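Local coordinates for protein octenoyl-CoA reductase/carboxylase (Streptomyces sp., PDB 4A0S) that reductively carboxylates 2-octenoyl-CoA with NADPH as the hydride donor, supplying an unusual extender unit for cinnabaramide polyketide biosynthesis, at residues A[29-34]-A[107-112]; A[206-211]-A[358-363]; A[212-217]-A[364-369]. All blocks are in the same frame, centred on the assembly; numbering follows the deposited sequence.

Contact 1: residues A[29-34]-A[107-112]; sequences HLRAED and DQPYHV
Pro109 is the residue that buries most surface here, and it meets Arg31 and Ala32 chiefly through its carbonyl. Ala32 N donates to Pro109 O at 2.8 Å in a nearly straight bond (171°), although the donor stands well above the carbonyl plane. The guanidinium of Arg31 arches over the same region: the chain bends at chi2 and chi3, and at its end NH1 lies 3.6 Å from Pro109 CB. NH1 is also near Pro109 O, but at a poor angle for bonding; the charge is met instead by Glu33, with Arg31 NH2 and Glu33 OE2 3.1 Å apart in a salt bridge. Beyond this corner, 29-31 and 110-112 run antiparallel as neighbouring strands of a small sheet, in which strand 24-31 also pairs with strands 51-52 and 54-56. His111 and Leu30 are a hydrogen-bonded pair, His111 N donating to Leu30 O at 2.7 Å. With CG anti to the backbone N (chi1 -176°), the His111 imidazole turns from Leu30 toward helix 89-97; ND1 is hydrogen-bonded to Thr89 OG1 of that helix and NE2 to Thr168 O, from another part of the chain. His29 lies on the other face, with Arg31, Tyr110 and Val112. Its side chain and that of Tyr110 cross at about a right angle, His29 CD2 coming 3.7 Å from Tyr110 CB. His29 CB reaches Val112 CG2 at 4.2 Å, Val55 of strand 54-56 packs on His29, Tyr110 and Val112, and the ring nitrogen ND1 of His29 is bound to Ala27 O.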
loop_
_atom_site.group_PDB
_atom_site.type_symbol
_atom_site.label_atom_id
_atom_site.label_comp_id
_atom_site.label_asym_id
_atom_site.label_seq_id
_atom_site.Cartn_x
_atom_site.Cartn_y
_atom_site.Cartn_z
ATOM N N HIS A 29 2.679 -41.939 -2.719
ATOM C CA HIS A 29 1.638 -41.628 -1.756
ATOM C C HIS A 29 1.960 -42.120 -0.374
ATOM O O HIS A 29 2.896 -42.908 -0.162
ATOM C CB HIS A 29 0.304 -42.223 -2.206
ATOM C CG HIS A 29 0.298 -43.716 -2.246
ATOM N ND1 HIS A 29 0.840 -44.430 -3.295
ATOM C CD2 HIS A 29 -0.180 -44.630 -1.368
ATOM C CE1 HIS A 29 0.695 -45.723 -3.057
ATOM N NE2 HIS A 29 0.076 -45.872 -1.898
ATOM N N LEU A 30 1.161 -41.638 0.564
ATOM C CA LEU A 30 1.194 -42.127 1.921
ATOM C C LEU A 30 -0.077 -42.905 2.168
ATOM O O LEU A 30 -1.065 -42.774 1.420
ATOM C CB LEU A 30 1.300 -40.962 2.889
ATOM C CG LEU A 30 2.496 -40.036 2.650
ATOM C CD1 LEU A 30 2.254 -38.781 3.439
ATOM C CD2 LEU A 30 3.807 -40.705 3.035
ATOM N N ARG A 31 -0.046 -43.703 3.228
ATOM C CA ARG A 31 -1.153 -44.539 3.616
ATOM C C ARG A 31 -1.634 -44.069 4.977
ATOM O O ARG A 31 -0.832 -43.856 5.881
ATOM C CB ARG A 31 -0.701 -46.001 3.684
ATOM C CG ARG A 31 -0.267 -46.592 2.339
ATOM C CD ARG A 31 -1.455 -46.871 1.418
ATOM N NE ARG A 31 -2.350 -47.889 1.979
ATOM C CZ ARG A 31 -3.673 -47.906 1.820
ATOM N NH1 ARG A 31 -4.278 -46.959 1.114
ATOM N NH2 ARG A 31 -4.396 -48.873 2.376
ATOM N N ALA A 32 -2.944 -43.881 5.113
ATOM C CA ALA A 32 -3.536 -43.399 6.360
ATOM C C ALA A 32 -3.144 -44.256 7.556
ATOM O O ALA A 32 -2.936 -43.732 8.656
ATOM C CB ALA A 32 -5.054 -43.322 6.239
ATOM N N GLU A 33 -3.047 -45.562 7.323
ATOM C CA GLU A 33 -2.681 -46.531 8.354
ATOM C C GLU A 33 -1.305 -46.259 8.946
ATOM O O GLU A 33 -1.030 -46.679 10.068
ATOM C CB GLU A 33 -2.744 -47.955 7.802
ATOM C CG GLU A 33 -2.035 -48.143 6.448
ATOM C CD GLU A 33 -2.162 -49.556 5.894
ATOM O OE1 GLU A 33 -1.955 -50.524 6.659
ATOM O OE2 GLU A 33 -2.452 -49.698 4.684
ATOM N N ASP A 34 -0.460 -45.533 8.209
ATOM C CA ASP A 34 0.930 -45.283 8.644
ATOM C C ASP A 34 1.135 -43.987 9.426
ATOM O O ASP A 34 2.263 -43.670 9.822
ATOM C CB ASP A 34 1.880 -45.277 7.443
ATOM C CG ASP A 34 1.899 -46.601 6.694
ATOM O OD1 ASP A 34 1.566 -47.649 7.303
ATOM O OD2 ASP A 34 2.251 -46.589 5.487
ATOM N N ASP A 107 -10.611 -37.355 0.658
ATOM C CA ASP A 107 -10.474 -38.183 1.836
ATOM C C ASP A 107 -10.396 -39.634 1.388
ATOM O O ASP A 107 -11.392 -40.271 1.046
ATOM C CB ASP A 107 -11.594 -37.891 2.836
ATOM C CG ASP A 107 -11.587 -38.832 4.021
ATOM O OD1 ASP A 107 -10.550 -39.487 4.298
ATOM O OD2 ASP A 107 -12.635 -38.891 4.690
ATOM N N GLN A 108 -9.160 -40.118 1.359
ATOM C CA GLN A 108 -8.815 -41.430 0.863
ATOM C C GLN A 108 -7.818 -42.061 1.832
ATOM O O GLN A 108 -7.119 -41.328 2.547
ATOM C CB GLN A 108 -8.180 -41.298 -0.532
ATOM C CG GLN A 108 -9.118 -40.785 -1.622
ATOM C CD GLN A 108 -10.377 -41.626 -1.769
ATOM O OE1 GLN A 108 -10.383 -42.815 -1.427
ATOM N NE2 GLN A 108 -11.454 -41.016 -2.268
ATOM N N PRO A 109 -7.745 -43.415 1.863
ATOM C CA PRO A 109 -6.766 -44.120 2.696
ATOM C C PRO A 109 -5.331 -43.957 2.173
ATOM O O PRO A 109 -4.376 -44.430 2.800
ATOM C CB PRO A 109 -7.201 -45.594 2.607
ATOM C CG PRO A 109 -8.398 -45.656 1.740
ATOM C CD PRO A 109 -8.545 -44.340 1.038
ATOM N N TYR A 110 -5.200 -43.294 1.028
ATOM C CA TYR A 110 -3.919 -42.986 0.425
ATOM C C TYR A 110 -3.885 -41.483 0.221
ATOM O O TYR A 110 -4.933 -40.840 0.072
ATOM C CB TYR A 110 -3.764 -43.701 -0.923
ATOM C CG TYR A 110 -4.854 -43.369 -1.916
ATOM C CD1 TYR A 110 -6.069 -44.061 -1.915
ATOM C CD2 TYR A 110 -4.673 -42.345 -2.853
ATOM C CE1 TYR A 110 -7.088 -43.735 -2.835
ATOM C CE2 TYR A 110 -5.678 -42.022 -3.771
ATOM C CZ TYR A 110 -6.872 -42.716 -3.753
ATOM O OH TYR A 110 -7.844 -42.382 -4.667
ATOM N N HIS A 111 -2.686 -40.922 0.236
ATOM C CA HIS A 111 -2.527 -39.535 -0.091
ATOM C C HIS A 111 -1.457 -39.378 -1.144
ATOM O O HIS A 111 -0.283 -39.640 -0.881
ATOM C CB HIS A 111 -2.167 -38.723 1.132
ATOM C CG HIS A 111 -2.080 -37.260 0.854
ATOM N ND1 HIS A 111 -1.617 -36.356 1.782
ATOM C CD2 HIS A 111 -2.410 -36.542 -0.247
ATOM C CE1 HIS A 111 -1.668 -35.143 1.261
ATOM N NE2 HIS A 111 -2.142 -35.230 0.031
ATOM N N VAL A 112 -1.876 -38.946 -2.329
ATOM C CA VAL A 112 -0.944 -38.676 -3.410
ATOM C C VAL A 112 -0.342 -37.289 -3.252
ATOM O O VAL A 112 -1.019 -36.274 -3.387
ATOM C CB VAL A 112 -1.589 -38.844 -4.776
ATOM C CG1 VAL A 112 -0.531 -38.646 -5.885
ATOM C CG2 VAL A 112 -2.263 -40.238 -4.869
#

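Contact 2: residues A[206-211]-A[358-363]; sequences AYRMLV and VGSHGA. With NAP (NADP nicotinamide-adenine-dinucleotide phosphate), chain F.
Arg208 leaves helix 200-210 fully extended, CG anti to the backbone N and the chain straight from there to NE, and lies against both the Ser360 side chain and the Gly362 carbonyl. Its CD lies 3.3 Å from Ser360 OG and equally 3.3 Å from Gly362 O, so the aliphatic part packs on the 360-363 backbone and on Ser360. Ser360 OG sits at the edge of the guanidinium, in its plane, but the link is indirect: a water accepts from Arg208 NE at 3.0 Å and donates to Ser360 OG at 3.0 Å. Further out, NH1 and NH2 form salt bridges with Glu367 and Asp154. An alanine in place of Arg208 would probably leave Glu367 without this charge partner, take one of two arginines from Asp154, and open a gap beside Ser360 OG. Met209 touches Ser360 at a different point, its CG 3.6 Å from Ser360 CB. His361 points away from the helix; CG is anti to the backbone N (chi1 -171°), and on the ring beyond, ND1 donates to the carboxamide oxygen O7N of the NADP at 2.9 Å. Its ring also meets Trp351 of a second subunit, and octanoyl-CoA touches both His361 and Gly362. Gly362 has a positive phi (44°), which favours glycine. The arrangement is that of a Rossmann-type nucleotide domain: the chain leaving strand 356-359, the sheet's last within this chain but continued by a second subunit, forms part of the nicotinamide pocket.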
loop_
_atom_site.group_PDB
_atom_site.type_symbol
_atom_site.label_atom_id
_atom_site.label_comp_id
_atom_site.label_asym_id
_atom_site.label_seq_id
_atom_site.Cartn_x
_atom_site.Cartn_y
_atom_site.Cartn_z
ATOM N N ALA A 206 8.522 -17.669 -3.100
ATOM C CA ALA A 206 9.559 -16.676 -2.939
ATOM C C ALA A 206 9.089 -15.358 -3.588
ATOM O O ALA A 206 9.390 -14.261 -3.109
ATOM C CB ALA A 206 10.859 -17.169 -3.577
ATOM N N TYR A 207 8.342 -15.501 -4.672
ATOM C CA TYR A 207 7.873 -14.380 -5.449
ATOM C C TYR A 207 6.886 -13.583 -4.605
ATOM O O TYR A 207 6.971 -12.351 -4.509
ATOM C CB TYR A 207 7.193 -14.848 -6.739
ATOM C CG TYR A 207 6.660 -13.673 -7.512
ATOM C CD1 TYR A 207 5.449 -13.069 -7.149
ATOM C CD2 TYR A 207 7.393 -13.122 -8.570
ATOM C CE1 TYR A 207 4.981 -11.951 -7.825
ATOM C CE2 TYR A 207 6.916 -12.015 -9.261
ATOM C CZ TYR A 207 5.713 -11.433 -8.866
ATOM O OH TYR A 207 5.239 -10.341 -9.528
ATOM N N ARG A 208 5.945 -14.293 -3.994
ATOM C CA ARG A 208 4.975 -13.637 -3.120
ATOM C C ARG A 208 5.699 -12.901 -1.990
ATOM O O ARG A 208 5.420 -11.749 -1.710
ATOM C CB ARG A 208 3.994 -14.645 -2.520
ATOM C CG ARG A 208 2.977 -13.951 -1.629
ATOM C CD ARG A 208 1.906 -14.877 -1.095
ATOM N NE ARG A 208 1.003 -14.133 -0.232
ATOM C CZ ARG A 208 -0.180 -13.648 -0.616
ATOM N NH1 ARG A 208 -0.615 -13.807 -1.864
ATOM N NH2 ARG A 208 -0.933 -12.985 0.248
ATOM N N MET A 209 6.637 -13.599 -1.359
ATOM C CA MET A 209 7.396 -13.065 -0.241
ATOM C C MET A 209 8.187 -11.820 -0.582
ATOM O O MET A 209 8.350 -10.968 0.260
ATOM C CB MET A 209 8.360 -14.143 0.253
ATOM C CG MET A 209 7.615 -15.307 0.891
ATOM S SD MET A 209 8.722 -16.631 1.336
ATOM C CE MET A 209 9.577 -15.889 2.735
ATOM N N LEU A 210 8.688 -11.728 -1.809
ATOM C CA LEU A 210 9.688 -10.707 -2.113
ATOM C C LEU A 210 9.276 -9.753 -3.194
ATOM O O LEU A 210 9.620 -8.591 -3.131
ATOM C CB LEU A 210 11.012 -11.345 -2.532
ATOM C CG LEU A 210 11.710 -12.176 -1.466
ATOM C CD1 LEU A 210 12.877 -12.908 -2.119
ATOM C CD2 LEU A 210 12.197 -11.266 -0.324
ATOM N N VAL A 211 8.587 -10.259 -4.212
ATOM C CA VAL A 211 8.323 -9.416 -5.361
ATOM C C VAL A 211 6.951 -8.797 -5.249
ATOM O O VAL A 211 6.771 -7.608 -5.511
ATOM C CB VAL A 211 8.468 -10.183 -6.693
ATOM C CG1 VAL A 211 8.137 -9.256 -7.893
ATOM C CG2 VAL A 211 9.880 -10.778 -6.821
ATOM N N VAL A 358 6.058 -10.333 8.064
ATOM C CA VAL A 358 5.008 -10.673 7.140
ATOM C C VAL A 358 4.984 -12.181 6.970
ATOM O O VAL A 358 5.945 -12.774 6.502
ATOM C CB VAL A 358 5.181 -9.954 5.795
ATOM C CG1 VAL A 358 4.053 -10.354 4.830
ATOM C CG2 VAL A 358 5.208 -8.432 6.025
ATOM N N GLY A 359 3.886 -12.781 7.409
ATOM C CA GLY A 359 3.671 -14.206 7.239
ATOM C C GLY A 359 3.230 -14.354 5.805
ATOM O O GLY A 359 2.381 -13.603 5.336
ATOM N N SER A 360 3.855 -15.267 5.083
ATOM C CA SER A 360 3.501 -15.487 3.704
ATOM C C SER A 360 3.367 -16.971 3.409
ATOM O O SER A 360 4.020 -17.789 4.030
ATOM C CB SER A 360 4.535 -14.867 2.785
ATOM O OG SER A 360 4.037 -14.845 1.465
ATOM N N HIS A 361 2.523 -17.310 2.441
ATOM C CA HIS A 361 2.214 -18.689 2.191
ATOM C C HIS A 361 1.903 -18.806 0.726
ATOM O O HIS A 361 1.146 -18.005 0.204
ATOM C CB HIS A 361 0.995 -19.110 3.012
ATOM C CG HIS A 361 0.720 -20.579 2.976
ATOM N ND1 HIS A 361 1.695 -21.522 3.212
ATOM C CD2 HIS A 361 -0.432 -21.264 2.784
ATOM C CE1 HIS A 361 1.157 -22.729 3.157
ATOM N NE2 HIS A 361 -0.133 -22.598 2.905
ATOM N N GLY A 362 2.534 -19.778 0.075
ATOM C CA GLY A 362 2.355 -20.020 -1.342
ATOM C C GLY A 362 2.364 -18.751 -2.161
ATOM O O GLY A 362 3.151 -17.823 -1.919
ATOM N N ALA A 363 1.448 -18.712 -3.111
ATOM C CA ALA A 363 1.277 -17.576 -3.995
ATOM C C ALA A 363 -0.057 -17.781 -4.641
ATOM O O ALA A 363 -0.452 -18.915 -4.905
ATOM C CB ALA A 363 2.354 -17.540 -5.034
HETATM P PA NAP F . 14.928 -26.809 1.093
HETATM O O1A NAP F . 15.076 -26.861 -0.473
HETATM O O2A NAP F . 15.325 -28.043 1.847
HETATM O O5B NAP F . 15.810 -25.639 1.559
HETATM C C5B NAP F . 15.741 -25.291 2.927
HETATM C C4B NAP F . 17.061 -24.621 3.272
HETATM O O4B NAP F . 16.948 -24.235 4.648
HETATM C C3B NAP F . 18.273 -25.572 3.160
HETATM O O3B NAP F . 19.056 -25.073 2.094
HETATM C C2B NAP F . 19.070 -25.322 4.431
HETATM O O2B NAP F . 19.992 -24.243 4.283
HETATM C C1B NAP F . 18.046 -24.899 5.422
HETATM N N9A NAP F . 17.474 -26.121 6.042
HETATM C C8A NAP F . 17.284 -27.338 5.508
HETATM N N7A NAP F . 16.701 -28.152 6.398
HETATM C C5A NAP F . 16.530 -27.427 7.494
HETATM C C6A NAP F . 16.014 -27.729 8.730
HETATM N N6A NAP F . 15.531 -28.948 8.966
HETATM N N1A NAP F . 15.980 -26.772 9.644
HETATM C C2A NAP F . 16.427 -25.545 9.388
HETATM N N3A NAP F . 16.953 -25.220 8.228
HETATM C C4A NAP F . 17.007 -26.151 7.272
HETATM O O3 NAP F . 13.427 -26.431 1.502
HETATM P PN NAP F . 12.620 -25.194 0.866
HETATM O O1N NAP F . 11.845 -25.878 -0.315
HETATM O O2N NAP F . 13.472 -23.988 0.565
HETATM O O5D NAP F . 11.605 -24.967 2.076
HETATM C C5D NAP F . 12.177 -24.389 3.245
HETATM C C4D NAP F . 11.036 -24.242 4.212
HETATM O O4D NAP F . 10.038 -23.396 3.542
HETATM C C3D NAP F . 10.320 -25.560 4.508
HETATM O O3D NAP F . 10.015 -25.458 5.915
HETATM C C2D NAP F . 9.066 -25.503 3.663
HETATM O O2D NAP F . 7.989 -26.270 4.252
HETATM C C1D NAP F . 8.757 -24.027 3.826
HETATM N N1N NAP F . 8.057 -23.623 2.629
HETATM C C2N NAP F . 6.892 -22.908 2.802
HETATM C C3N NAP F . 6.251 -22.527 1.657
HETATM C C7N NAP F . 4.992 -21.772 1.845
HETATM O O7N NAP F . 4.607 -21.411 2.961
HETATM N N7N NAP F . 4.347 -21.591 0.724
HETATM C C4N NAP F . 6.736 -22.832 0.382
HETATM C C5N NAP F . 7.912 -23.537 0.195
HETATM C C6N NAP F . 8.585 -23.931 1.340
HETATM P P2B NAP F . 21.147 -24.173 5.401
HETATM O O1X NAP F . 22.132 -23.175 4.572
HETATM O O2X NAP F . 20.610 -23.451 6.737
HETATM O O3X NAP F . 21.565 -25.620 5.506
HETATM O O HOH W 1 1.956 -12.744 2.192
#

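Contact 3: residues A[212-217]-A[364-369]; sequences SDRGAQ and NHEEQQ
Ser212 and Glu367 meet through one very short hydrogen bond, Ser212 OG donating to Glu367 OE2 at 2.5 Å, which ties a turn to a capping box at the start of helix 365-376. In that box Asn364, the N-cap, accepts from Glu367 N with its OD1 at 2.6 Å, while Glu367 OE1 uses its anti lone pair to accept from Asn364 N at 2.8 Å. The two carboxylate oxygens of Glu367 thus work in different directions, one for its own helix and for Arg208, the other for Ser212. On the turn side Ser212 OG also accepts from Arg214 N, an ST turn within a type I beta turn from Ser212 to Gly215. This hydroxyl therefore joins the two segments while fixing the shape of its own loop. Packing is close here too: Arg214 CB stands 3.2 Å from Glu367 OE2. The side toward Glu366 is much looser. A bend at chi2 (-57°) takes Arg214 CD off the straight line, and the guanidinium beyond it lies near Glu366 only at a distance, NH2 to OE1 4.3 Å with the oxygen well out of the guanidinium plane, so charge alone links them. Firmer partners hold this group: Asp154 and Gly153 O at NH1, and Gly153 O of the fourth subunit at NH2. Exposed Asp213 adds a salt bridge from the solvent side, its OD1 lying 2.8 Å from Arg214 NE and nearly in the guanidinium plane.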
loop_
_atom_site.group_PDB
_atom_site.type_symbol
_atom_site.label_atom_id
_atom_site.label_comp_id
_atom_site.label_asym_id
_atom_site.label_seq_id
_atom_site.Cartn_x
_atom_site.Cartn_y
_atom_site.Cartn_z
ATOM N N SER A 212 5.989 -9.636 -4.875
ATOM C CA SER A 212 4.586 -9.276 -4.882
ATOM C C SER A 212 4.276 -8.156 -3.917
ATOM O O SER A 212 4.910 -8.036 -2.865
ATOM C CB SER A 212 3.742 -10.480 -4.485
ATOM O OG SER A 212 2.377 -10.126 -4.544
ATOM N N ASP A 213 3.255 -7.365 -4.249
ATOM C CA ASP A 213 2.763 -6.396 -3.282
ATOM C C ASP A 213 2.065 -7.090 -2.113
ATOM O O ASP A 213 1.670 -6.449 -1.167
ATOM C CB ASP A 213 1.883 -5.316 -3.919
ATOM C CG ASP A 213 0.546 -5.837 -4.425
ATOM O OD1 ASP A 213 0.247 -7.047 -4.303
ATOM O OD2 ASP A 213 -0.216 -4.990 -4.964
ATOM N N ARG A 214 1.966 -8.414 -2.167
ATOM C CA ARG A 214 1.396 -9.177 -1.050
ATOM C C ARG A 214 2.434 -9.658 -0.028
ATOM O O ARG A 214 2.084 -10.190 1.017
ATOM C CB ARG A 214 0.574 -10.370 -1.563
ATOM C CG ARG A 214 -0.410 -10.012 -2.657
ATOM C CD ARG A 214 -1.372 -8.928 -2.206
ATOM N NE ARG A 214 -2.071 -8.383 -3.361
ATOM C CZ ARG A 214 -3.279 -8.762 -3.761
ATOM N NH1 ARG A 214 -3.942 -9.676 -3.075
ATOM N NH2 ARG A 214 -3.837 -8.203 -4.832
ATOM N N GLY A 215 3.708 -9.477 -0.338
ATOM C CA GLY A 215 4.772 -9.837 0.606
ATOM C C GLY A 215 5.551 -8.596 1.015
ATOM O O GLY A 215 4.984 -7.519 1.225
ATOM N N ALA A 216 6.863 -8.740 1.120
ATOM C CA ALA A 216 7.714 -7.638 1.562
ATOM C C ALA A 216 7.866 -6.615 0.460
ATOM O O ALA A 216 8.195 -5.459 0.719
ATOM C CB ALA A 216 9.063 -8.168 1.978
ATOM N N GLN A 217 7.624 -7.045 -0.772
ATOM C CA GLN A 217 7.606 -6.149 -1.937
ATOM C C GLN A 217 8.919 -5.389 -2.069
ATOM O O GLN A 217 8.982 -4.177 -1.863
ATOM C CB GLN A 217 6.423 -5.168 -1.932
ATOM C CG GLN A 217 6.204 -4.541 -3.309
ATOM C CD GLN A 217 4.969 -3.689 -3.422
ATOM O OE1 GLN A 217 4.216 -3.540 -2.481
ATOM N NE2 GLN A 217 4.769 -3.107 -4.590
ATOM N N ASN A 364 -0.761 -16.686 -4.890
ATOM C CA ASN A 364 -2.033 -16.802 -5.542
ATOM C C ASN A 364 -1.766 -16.931 -7.019
ATOM O O ASN A 364 -0.639 -16.771 -7.483
ATOM C CB ASN A 364 -2.942 -15.587 -5.253
ATOM C CG ASN A 364 -2.353 -14.291 -5.762
ATOM O OD1 ASN A 364 -1.856 -14.215 -6.897
ATOM N ND2 ASN A 364 -2.376 -13.262 -4.911
ATOM N N HIS A 365 -2.827 -17.208 -7.752
ATOM C CA HIS A 365 -2.732 -17.461 -9.168
ATOM C C HIS A 365 -2.113 -16.278 -9.918
ATOM O O HIS A 365 -1.389 -16.465 -10.885
ATOM C CB HIS A 365 -4.142 -17.734 -9.669
ATOM C CG HIS A 365 -4.214 -18.444 -10.966
ATOM N ND1 HIS A 365 -3.253 -19.328 -11.399
ATOM C CD2 HIS A 365 -5.177 -18.435 -11.913
ATOM C CE1 HIS A 365 -3.618 -19.825 -12.568
ATOM N NE2 HIS A 365 -4.779 -19.293 -12.902
ATOM N N GLU A 366 -2.412 -15.064 -9.476
ATOM C CA GLU A 366 -1.825 -13.885 -10.105
ATOM C C GLU A 366 -0.314 -13.862 -9.899
ATOM O O GLU A 366 0.452 -13.652 -10.832
ATOM C CB GLU A 366 -2.458 -12.582 -9.601
ATOM C CG GLU A 366 -1.802 -11.367 -10.238
ATOM C CD GLU A 366 -2.403 -10.067 -9.826
ATOM O OE1 GLU A 366 -2.415 -9.764 -8.609
ATOM O OE2 GLU A 366 -2.837 -9.325 -10.730
ATOM N N GLU A 367 0.105 -14.103 -8.674
ATOM C CA GLU A 367 1.526 -14.105 -8.348
ATOM C C GLU A 367 2.260 -15.199 -9.082
ATOM O O GLU A 367 3.414 -15.050 -9.451
ATOM C CB GLU A 367 1.720 -14.271 -6.847
ATOM C CG GLU A 367 1.271 -13.062 -6.130
ATOM C CD GLU A 367 1.102 -13.284 -4.664
ATOM O OE1 GLU A 367 0.618 -14.358 -4.249
ATOM O OE2 GLU A 367 1.475 -12.361 -3.934
ATOM N N GLN A 368 1.564 -16.308 -9.270
ATOM C CA GLN A 368 2.135 -17.444 -9.925
ATOM C C GLN A 368 2.309 -17.168 -11.392
ATOM O O GLN A 368 3.310 -17.542 -11.960
ATOM C CB GLN A 368 1.276 -18.666 -9.679
ATOM C CG GLN A 368 1.504 -19.215 -8.275
ATOM C CD GLN A 368 2.847 -19.923 -8.161
ATOM O OE1 GLN A 368 3.698 -19.817 -9.056
ATOM N NE2 GLN A 368 3.055 -20.620 -7.051
ATOM N N GLN A 369 1.325 -16.500 -11.994
ATOM C CA GLN A 369 1.467 -16.043 -13.368
ATOM C C GLN A 369 2.623 -15.071 -13.513
ATOM O O GLN A 369 3.380 -15.160 -14.476
ATOM C CB GLN A 369 0.215 -15.346 -13.860
ATOM C CG GLN A 369 0.457 -14.683 -15.201
ATOM C CD GLN A 369 -0.788 -14.064 -15.742
ATOM O OE1 GLN A 369 -1.466 -14.653 -16.583
ATOM N NE2 GLN A 369 -1.125 -12.884 -15.241
#

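Overall arrangement
From the N terminus, contact 1 comes first: strand 24-31 pairs with 110-112, closing a loop of 72 residues before the other contacts open. The chain then reaches helix 200-210 and the turn after it, which supply 206-211 and 212-217; their partners, 358-363 and 364-369, follow in the same order, so contacts 2 and 3 cross. Together they tie this helix and turn to strand 356-359, the last strand of the parallel sheet within this chain, and to helix 365-376. Their centres are 7 Å apart, and Met209 O and Ala216 N probably share a hydrogen bond between them. Contact 1 stands apart, its centre about 29 Å from that of contact 2 and about 32 Å from that of contact 3.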